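Local atomic coordinates of pyridoxal kinase (Lactobacillus plantarum, PDB entry 3H74), a protein that probably catalyses the ATP-dependent phosphorylation of pyridoxal to pyridoxal 5'-phosphate, as a kinase of the ribokinase clan. Residues Pro157-Glu160 and Val161-Pro164; Ala219-Ala222 and Gly223-Arg227; Gly228-Leu231 and Ala232-Leu235. One frame throughout, in Å; residues are numbered along the deposited sequence.

Interaction 1: Pro157-Glu160 and Val161-Pro164; sequences PDLE and VILP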
ATOM      1  N   PRO A 157     -13.743  12.466  -8.666  1.00 16.60           N
ATOM      2  CA  PRO A 157     -13.897  11.995 -10.044  1.00 16.27           C
ATOM      3  C   PRO A 157     -15.096  11.062 -10.193  1.00 15.89           C
ATOM      4  O   PRO A 157     -15.564  10.479  -9.209  1.00 15.52           O
ATOM      5  CB  PRO A 157     -12.597  11.227 -10.300  1.00 16.41           C
ATOM      6  CG  PRO A 157     -12.172  10.760  -8.945  1.00 16.38           C
ATOM      7  CD  PRO A 157     -12.566  11.866  -8.008  1.00 16.44           C
ATOM      8  N   ASP A 158     -15.585  10.943 -11.426  1.00 15.53           N
ATOM      9  CA  ASP A 158     -16.657  10.022 -11.766  1.00 15.50           C
ATOM     10  C   ASP A 158     -16.089   8.611 -11.775  1.00 14.79           C
ATOM     11  O   ASP A 158     -15.329   8.241 -12.672  1.00 14.70           O
ATOM     12  CB  ASP A 158     -17.253  10.380 -13.135  1.00 15.77           C
ATOM     13  CG  ASP A 158     -18.512   9.593 -13.456  1.00 16.99           C
ATOM     14  OD1 ASP A 158     -18.766   8.545 -12.829  1.00 17.64           O
ATOM     15  OD2 ASP A 158     -19.264  10.040 -14.351  1.00 18.67           O
ATOM     16  N   LEU A 159     -16.469   7.835 -10.763  1.00 14.65           N
ATOM     17  CA  LEU A 159     -15.974   6.468 -10.587  1.00 14.60           C
ATOM     18  C   LEU A 159     -16.346   5.550 -11.751  1.00 14.58           C
ATOM     19  O   LEU A 159     -15.613   4.613 -12.069  1.00 14.09           O
ATOM     20  CB  LEU A 159     -16.460   5.891  -9.253  1.00 14.47           C
ATOM     21  CG  LEU A 159     -15.964   6.594  -7.981  1.00 14.94           C
ATOM     22  CD1 LEU A 159     -16.696   6.072  -6.754  1.00 15.63           C
ATOM     23  CD2 LEU A 159     -14.447   6.465  -7.810  1.00 15.60           C
ATOM     24  N   GLU A 160     -17.475   5.845 -12.399  1.00 14.74           N
ATOM     25  CA  GLU A 160     -17.915   5.099 -13.583  1.00 14.97           C
ATOM     26  C   GLU A 160     -16.977   5.302 -14.781  1.00 14.37           C
ATOM     27  O   GLU A 160     -16.977   4.503 -15.716  1.00 14.87           O
ATOM     28  CB  GLU A 160     -19.350   5.497 -13.972  1.00 15.27           C
ATOM     29  CG  GLU A 160     -20.374   5.405 -12.836  1.00 18.32           C
ATOM     30  CD  GLU A 160     -20.858   3.990 -12.569  1.00 21.47           C
ATOM     31  OE1 GLU A 160     -20.604   3.091 -13.401  1.00 23.37           O
ATOM     32  OE2 GLU A 160     -21.507   3.774 -11.524  1.00 23.95           O
ATOM     33  N   VAL A 161     -16.190   6.378 -14.754  1.00 13.68           N
ATOM     34  CA  VAL A 161     -15.229   6.665 -15.820  1.00 13.29           C
ATOM     35  C   VAL A 161     -13.793   6.283 -15.414  1.00 12.66           C
ATOM     36  O   VAL A 161     -13.090   5.602 -16.167  1.00 12.64           O
ATOM     37  CB  VAL A 161     -15.308   8.148 -16.290  1.00 13.38           C
ATOM     38  CG1 VAL A 161     -14.214   8.466 -17.294  1.00 13.97           C
ATOM     39  CG2 VAL A 161     -16.677   8.452 -16.896  1.00 13.33           C
ATOM     40  N   ILE A 162     -13.372   6.709 -14.224  1.00 12.26           N
ATOM     41  CA  ILE A 162     -11.982   6.509 -13.793  1.00 12.05           C
ATOM     42  C   ILE A 162     -11.636   5.053 -13.453  1.00 11.74           C
ATOM     43  O   ILE A 162     -10.555   4.576 -13.803  1.00 12.10           O
ATOM     44  CB  ILE A 162     -11.558   7.523 -12.679  1.00 12.16           C
ATOM     45  CG1 ILE A 162     -10.036   7.518 -12.477  1.00 12.30           C
ATOM     46  CG2 ILE A 162     -12.307   7.290 -11.366  1.00 11.45           C
ATOM     47  CD1 ILE A 162      -9.490   8.812 -11.878  1.00 13.07           C
ATOM     48  N   LEU A 163     -12.561   4.332 -12.821  1.00 11.01           N
ATOM     49  CA  LEU A 163     -12.282   2.935 -12.487  1.00 10.90           C
ATOM     50  C   LEU A 163     -12.089   2.041 -13.735  1.00 10.72           C
ATOM     51  O   LEU A 163     -11.096   1.329 -13.815  1.00 10.44           O
ATOM     52  CB  LEU A 163     -13.307   2.355 -11.504  1.00 10.92           C
ATOM     53  CG  LEU A 163     -13.304   2.899 -10.067  1.00 11.62           C
ATOM     54  CD1 LEU A 163     -14.507   2.391  -9.294  1.00 12.16           C
ATOM     55  CD2 LEU A 163     -12.018   2.539  -9.340  1.00 13.66           C
ATOM     56  N   PRO A 164     -13.019   2.079 -14.723  1.00 11.09           N
ATOM     57  CA  PRO A 164     -12.748   1.309 -15.946  1.00 11.55           C
ATOM     58  C   PRO A 164     -11.443   1.697 -16.658  1.00 11.48           C
ATOM     59  O   PRO A 164     -10.738   0.817 -17.165  1.00 11.35           O
ATOM     60  CB  PRO A 164     -13.964   1.618 -16.830  1.00 11.76           C
ATOM     61  CG  PRO A 164     -15.035   1.953 -15.878  1.00 12.20           C
ATOM     62  CD  PRO A 164     -14.347   2.717 -14.779  1.00 10.94           C
TER
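Asp158 O meets two backbone donors at the start of helix 159-167: Ile162 N at 2.9 Å from Asp158 O in an almost straight bond (N-H...O 171°), and Val161 N, which approaches from above the carbonyl plane. The aspartate is also the N-cap: its CG stands anti to the backbone N (chi1 -171°), which brings Asp158 OD1 to Glu160 N, a capping bond of 3.0 Å with the donor above the carboxylate plane.

The dense side is apolar. Ile162 CG2 reaches Pro157 CB at 4.1 Å and Leu159 CD2 at 4.2 Å, while Leu163 CD1 comes to 4.0 Å from Leu159 CB. Leu159 and Leu163 face the three-stranded antiparallel sheet through Ile178 and Val198, while Pro157 and Ile162 also meet helix 142-149.

Glu160, Val161 and Pro164 make up the solvent-exposed side. Val161 CG2 lies 4.0 Å from Asp158 OD2, the two side chains running across one another. The Pro164 ring is nonetheless close here, with CG 3.2 Å from Glu160 O; proline has no N-H to give that carbonyl, and the helix kinks there. The Asp158 carboxylate, at the amino-terminal end of the helix, probably interacts favourably with its dipole.

Interaction 2: Ala219-Ala222 and Gly223-Arg227; sequences AVIA and GLLGR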
ATOM      1  N   ALA A 219      -1.169  -3.308   3.967  1.00  5.56           N
ATOM      2  CA  ALA A 219      -0.711  -4.533   4.615  1.00  5.69           C
ATOM      3  C   ALA A 219      -1.889  -5.430   4.989  1.00  5.46           C
ATOM      4  O   ALA A 219      -1.846  -6.638   4.781  1.00  5.12           O
ATOM      5  CB  ALA A 219       0.156  -4.220   5.838  1.00  5.65           C
ATOM      6  N   VAL A 220      -2.936  -4.834   5.553  1.00  5.48           N
ATOM      7  CA  VAL A 220      -4.119  -5.604   5.945  1.00  5.64           C
ATOM      8  C   VAL A 220      -4.813  -6.225   4.734  1.00  5.53           C
ATOM      9  O   VAL A 220      -5.173  -7.399   4.750  1.00  5.67           O
ATOM     10  CB  VAL A 220      -5.096  -4.755   6.787  1.00  6.03           C
ATOM     11  CG1 VAL A 220      -6.415  -5.463   6.966  1.00  7.49           C
ATOM     12  CG2 VAL A 220      -4.474  -4.433   8.140  1.00  5.76           C
ATOM     13  N   ILE A 221      -4.979  -5.434   3.683  1.00  5.31           N
ATOM     14  CA  ILE A 221      -5.609  -5.942   2.465  1.00  5.94           C
ATOM     15  C   ILE A 221      -4.805  -7.097   1.858  1.00  5.60           C
ATOM     16  O   ILE A 221      -5.362  -8.163   1.555  1.00  5.85           O
ATOM     17  CB  ILE A 221      -5.836  -4.806   1.448  1.00  5.32           C
ATOM     18  CG1 ILE A 221      -6.942  -3.867   1.947  1.00  6.12           C
ATOM     19  CG2 ILE A 221      -6.161  -5.357   0.047  1.00  6.53           C
ATOM     20  CD1 ILE A 221      -7.129  -2.602   1.135  1.00  6.57           C
ATOM     21  N   ALA A 222      -3.492  -6.912   1.719  1.00  5.93           N
ATOM     22  CA  ALA A 222      -2.647  -7.971   1.189  1.00  6.26           C
ATOM     23  C   ALA A 222      -2.717  -9.206   2.074  1.00  6.71           C
ATOM     24  O   ALA A 222      -2.811 -10.328   1.560  1.00  6.96           O
ATOM     25  CB  ALA A 222      -1.219  -7.501   1.037  1.00  6.83           C
ATOM     26  N   GLY A 223      -2.668  -9.011   3.394  1.00  6.62           N
ATOM     27  CA  GLY A 223      -2.714 -10.126   4.329  1.00  7.37           C
ATOM     28  C   GLY A 223      -4.005 -10.917   4.240  1.00  7.12           C
ATOM     29  O   GLY A 223      -3.997 -12.152   4.271  1.00  8.44           O
ATOM     30  N   LEU A 224      -5.127 -10.218   4.132  1.00  7.21           N
ATOM     31  CA  LEU A 224      -6.422 -10.896   4.029  1.00  7.19           C
ATOM     32  C   LEU A 224      -6.595 -11.611   2.689  1.00  7.05           C
ATOM     33  O   LEU A 224      -7.057 -12.757   2.640  1.00  7.50           O
ATOM     34  CB  LEU A 224      -7.573  -9.921   4.286  1.00  6.93           C
ATOM     35  CG  LEU A 224      -7.673  -9.383   5.715  1.00  8.06           C
ATOM     36  CD1 LEU A 224      -8.646  -8.217   5.764  1.00  8.54           C
ATOM     37  CD2 LEU A 224      -8.098 -10.481   6.697  1.00  7.79           C
ATOM     38  N   LEU A 225      -6.196 -10.950   1.608  1.00  7.01           N
ATOM     39  CA  LEU A 225      -6.287 -11.586   0.297  1.00  7.77           C
ATOM     40  C   LEU A 225      -5.414 -12.828   0.237  1.00  8.12           C
ATOM     41  O   LEU A 225      -5.824 -13.851  -0.308  1.00  8.63           O
ATOM     42  CB  LEU A 225      -5.910 -10.617  -0.812  1.00  7.76           C
ATOM     43  CG  LEU A 225      -6.868  -9.445  -1.017  1.00  7.81           C
ATOM     44  CD1 LEU A 225      -6.290  -8.505  -2.047  1.00  9.19           C
ATOM     45  CD2 LEU A 225      -8.258  -9.929  -1.445  1.00  9.93           C
ATOM     46  N   GLY A 226      -4.222 -12.753   0.826  1.00  7.84           N
ATOM     47  CA  GLY A 226      -3.299 -13.886   0.823  1.00  9.48           C
ATOM     48  C   GLY A 226      -3.797 -15.067   1.623  1.00 10.90           C
ATOM     49  O   GLY A 226      -3.321 -16.185   1.448  1.00 11.58           O
ATOM     50  N   ARG A 227      -4.762 -14.821   2.504  1.00 11.36           N
ATOM     51  CA  ARG A 227      -5.351 -15.886   3.317  1.00 12.89           C
ATOM     52  C   ARG A 227      -6.665 -16.390   2.714  1.00 13.48           C
ATOM     53  O   ARG A 227      -7.363 -17.202   3.325  1.00 14.70           O
ATOM     54  CB  ARG A 227      -5.518 -15.443   4.780  1.00 13.13           C
ATOM     55  CG  ARG A 227      -4.194 -15.225   5.540  1.00 14.64           C
ATOM     56  CD  ARG A 227      -3.519 -16.518   6.022  1.00 15.37           C
ATOM     57  NE  ARG A 227      -2.129 -16.287   6.439  1.00 15.25           N
ATOM     58  CZ  ARG A 227      -1.072 -16.482   5.657  1.00 15.28           C
ATOM     59  NH1 ARG A 227      -1.223 -16.928   4.410  1.00 16.19           N
ATOM     60  NH2 ARG A 227       0.145 -16.230   6.117  1.00 17.05           N
TER
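Val220 and Leu224 run alongside each other in the same direction, one turn apart on helix 213-226, and Leu224 touches the earlier turn along much of its length. Its CB stands 3.5 Å from Val220 O. CG comes closer, 3.3 Å from the same Val220 O, because it sits beside its own backbone N and anti to the carbonyl carbon (chi1 -67°), a torsion that leans the chain back toward the preceding turn. From there CD1 ends 3.7 Å from Val220 CG1, the branch of the valine that is anti to its backbone N.

The next pair repeats this pattern further round the helix: Leu225 CG is 3.2 Å from Ile221 O, and Leu225 CD1 lies 3.8 Å from Ile221 CG2. The helix itself is regular, with Gly223 N, Leu224 N, Leu225 N and Gly226 N each bonded to the carbonyl four residues back. In ribokinase-type kinases the corresponding helix begins within a Gly-Thr-Gly-Asp sequence, which forms the anion hole and carries the catalytic aspartate. The same sequence runs into the start of helix 213-226 here, so residues 219-226 are probably the later turns of that active-site helix, running away from the site.

Ala222 and Leu225 touch Val105 and Leu103 of strand 103-106, which places this side of the helix on the central sheet, while Ile221 meets Leu235 and Ala238 of helix 231-251 and Leu224 packs on Leu273 of helix 264-274 and on Tyr229. Gly223 O bonds to Tyr32 OH, and past the last turn the Arg227 guanidinium leaves the helix, giving NE to Met30 O and NH1 to Ser4 OG and making a cation-pi contact with Tyr32.

Interaction 3: Gly228-Leu231 and Ala232-Leu235; sequences GYPL and APTL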
ATOM      1  N   GLY A 228      -6.989 -15.923   1.510  1.00 13.55           N
ATOM      2  CA  GLY A 228      -8.072 -16.508   0.723  1.00 14.46           C
ATOM      3  C   GLY A 228      -9.400 -15.786   0.785  1.00 14.74           C
ATOM      4  O   GLY A 228     -10.384 -16.240   0.201  1.00 15.18           O
ATOM      5  N   TYR A 229      -9.437 -14.657   1.482  1.00 14.95           N
ATOM      6  CA  TYR A 229     -10.659 -13.874   1.566  1.00 15.34           C
ATOM      7  C   TYR A 229     -10.953 -13.186   0.250  1.00 15.19           C
ATOM      8  O   TYR A 229     -10.060 -12.589  -0.347  1.00 14.78           O
ATOM      9  CB  TYR A 229     -10.547 -12.822   2.656  1.00 16.16           C
ATOM     10  CG  TYR A 229     -10.727 -13.380   4.024  1.00 16.91           C
ATOM     11  CD1 TYR A 229     -12.004 -13.653   4.517  1.00 18.45           C
ATOM     12  CD2 TYR A 229      -9.629 -13.657   4.828  1.00 16.46           C
ATOM     13  CE1 TYR A 229     -12.177 -14.173   5.777  1.00 18.91           C
ATOM     14  CE2 TYR A 229      -9.792 -14.181   6.100  1.00 18.04           C
ATOM     15  CZ  TYR A 229     -11.073 -14.435   6.563  1.00 17.78           C
ATOM     16  OH  TYR A 229     -11.274 -14.953   7.814  1.00 18.64           O
ATOM     17  N   PRO A 230     -12.211 -13.265  -0.210  1.00 15.37           N
ATOM     18  CA  PRO A 230     -12.600 -12.536  -1.404  1.00 14.90           C
ATOM     19  C   PRO A 230     -12.438 -11.025  -1.219  1.00 13.99           C
ATOM     20  O   PRO A 230     -12.384 -10.536  -0.088  1.00 13.10           O
ATOM     21  CB  PRO A 230     -14.076 -12.909  -1.579  1.00 15.31           C
ATOM     22  CG  PRO A 230     -14.243 -14.180  -0.829  1.00 16.32           C
ATOM     23  CD  PRO A 230     -13.326 -14.055   0.341  1.00 15.76           C
ATOM     24  N   LEU A 231     -12.349 -10.308  -2.330  1.00 13.45           N
ATOM     25  CA  LEU A 231     -12.073  -8.870  -2.322  1.00 12.84           C
ATOM     26  C   LEU A 231     -13.084  -8.044  -1.532  1.00 12.31           C
ATOM     27  O   LEU A 231     -12.690  -7.237  -0.693  1.00 11.17           O
ATOM     28  CB  LEU A 231     -11.933  -8.333  -3.754  1.00 13.23           C
ATOM     29  CG  LEU A 231     -11.557  -6.854  -3.887  1.00 13.42           C
ATOM     30  CD1 LEU A 231     -10.169  -6.554  -3.318  1.00 14.00           C
ATOM     31  CD2 LEU A 231     -11.662  -6.410  -5.343  1.00 13.91           C
ATOM     32  N   ALA A 232     -14.378  -8.239  -1.793  1.00 11.77           N
ATOM     33  CA  ALA A 232     -15.398  -7.411  -1.148  1.00 11.73           C
ATOM     34  C   ALA A 232     -15.355  -7.500   0.385  1.00 11.31           C
ATOM     35  O   ALA A 232     -15.263  -6.461   1.047  1.00 11.22           O
ATOM     36  CB  ALA A 232     -16.797  -7.712  -1.698  1.00 12.05           C
ATOM     37  N   PRO A 233     -15.407  -8.719   0.963  1.00 11.41           N
ATOM     38  CA  PRO A 233     -15.283  -8.786   2.427  1.00 11.32           C
ATOM     39  C   PRO A 233     -13.912  -8.356   2.969  1.00 10.57           C
ATOM     40  O   PRO A 233     -13.834  -7.830   4.083  1.00 11.10           O
ATOM     41  CB  PRO A 233     -15.571 -10.260   2.747  1.00 12.26           C
ATOM     42  CG  PRO A 233     -15.260 -10.995   1.499  1.00 12.71           C
ATOM     43  CD  PRO A 233     -15.626 -10.060   0.381  1.00 11.42           C
ATOM     44  N   THR A 234     -12.852  -8.564   2.189  1.00  9.90           N
ATOM     45  CA  THR A 234     -11.520  -8.056   2.549  1.00  9.09           C
ATOM     46  C   THR A 234     -11.548  -6.537   2.717  1.00  8.21           C
ATOM     47  O   THR A 234     -11.047  -5.999   3.715  1.00  7.98           O
ATOM     48  CB  THR A 234     -10.461  -8.442   1.493  1.00  9.42           C
ATOM     49  OG1 THR A 234     -10.201  -9.846   1.576  1.00 11.54           O
ATOM     50  CG2 THR A 234      -9.157  -7.687   1.729  1.00  9.30           C
ATOM     51  N   LEU A 235     -12.119  -5.843   1.736  1.00  7.91           N
ATOM     52  CA  LEU A 235     -12.147  -4.386   1.787  1.00  8.41           C
ATOM     53  C   LEU A 235     -13.011  -3.887   2.935  1.00  9.09           C
ATOM     54  O   LEU A 235     -12.649  -2.927   3.607  1.00  8.83           O
ATOM     55  CB  LEU A 235     -12.595  -3.792   0.451  1.00  8.41           C
ATOM     56  CG  LEU A 235     -11.672  -4.075  -0.732  1.00  8.37           C
ATOM     57  CD1 LEU A 235     -12.270  -3.497  -2.006  1.00  8.60           C
ATOM     58  CD2 LEU A 235     -10.252  -3.532  -0.497  1.00  8.98           C
TER
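Thr234 doubles back on Pro230 O with two donors. Its OG1 gives a 2.8 Å bond to Pro230 O from well above the carbonyl plane, and Thr234 N reaches Pro230 O at 3.0 Å within that plane. The hydroxyl is set for this by chi1 (-71°), which places OG1 beside the backbone N, and it also lies 3.2 Å from Tyr229 CB. One residue on, Leu235 N bonds to Leu231 O at 2.9 Å (N-H...O 160°).

Around these bonds is an apolar layer. The side chains of Pro230 and Pro233 run nearly perpendicular to each other, with Pro230 CB 3.8 Å from Pro233 CD, and Leu231 CD1 packs at 3.9 Å on Leu235 CG. Leu231, Ala232 and Leu235 also touch Trp191 of strand 186-192.

Further out, Gly228, with positive phi, is the C-prime residue of a Schellman motif closing helix 213-226, with Gly228 N toward Leu225 O and Tyr229 N toward Leu224 O. Pro230 is then the N-cap of helix 231-251. Pro233, in the first turn, costs no helical backbone bond, since an N-H there would have no carbonyl of an earlier turn to meet. Thr234, a buried residue, spends its hydroxyl proton on a backbone carbonyl nearby.

In the fold
Interaction 2 is the buried one, its centre about 11 Å from the centre of the chain, whereas interactions 1 and 3 are partly buried, each with one apolar face turned inward and exposed residues at a helix start. Interactions 2 and 3 run on in sequence and touch, as helix 213-226 gives way to helix 231-251: Leu224 CB packs on Thr234 CG2 at 3.7 Å. Interaction 1 stands apart, its nearest atoms about 10 Å from interaction 3, although both border strands of the same three-stranded sheet. Their chemistry follows position: a charged N-cap in 157-164, a proline N-cap with a threonine hydroxyl in 228-235, and mid-helix aliphatic pairs in 219-227.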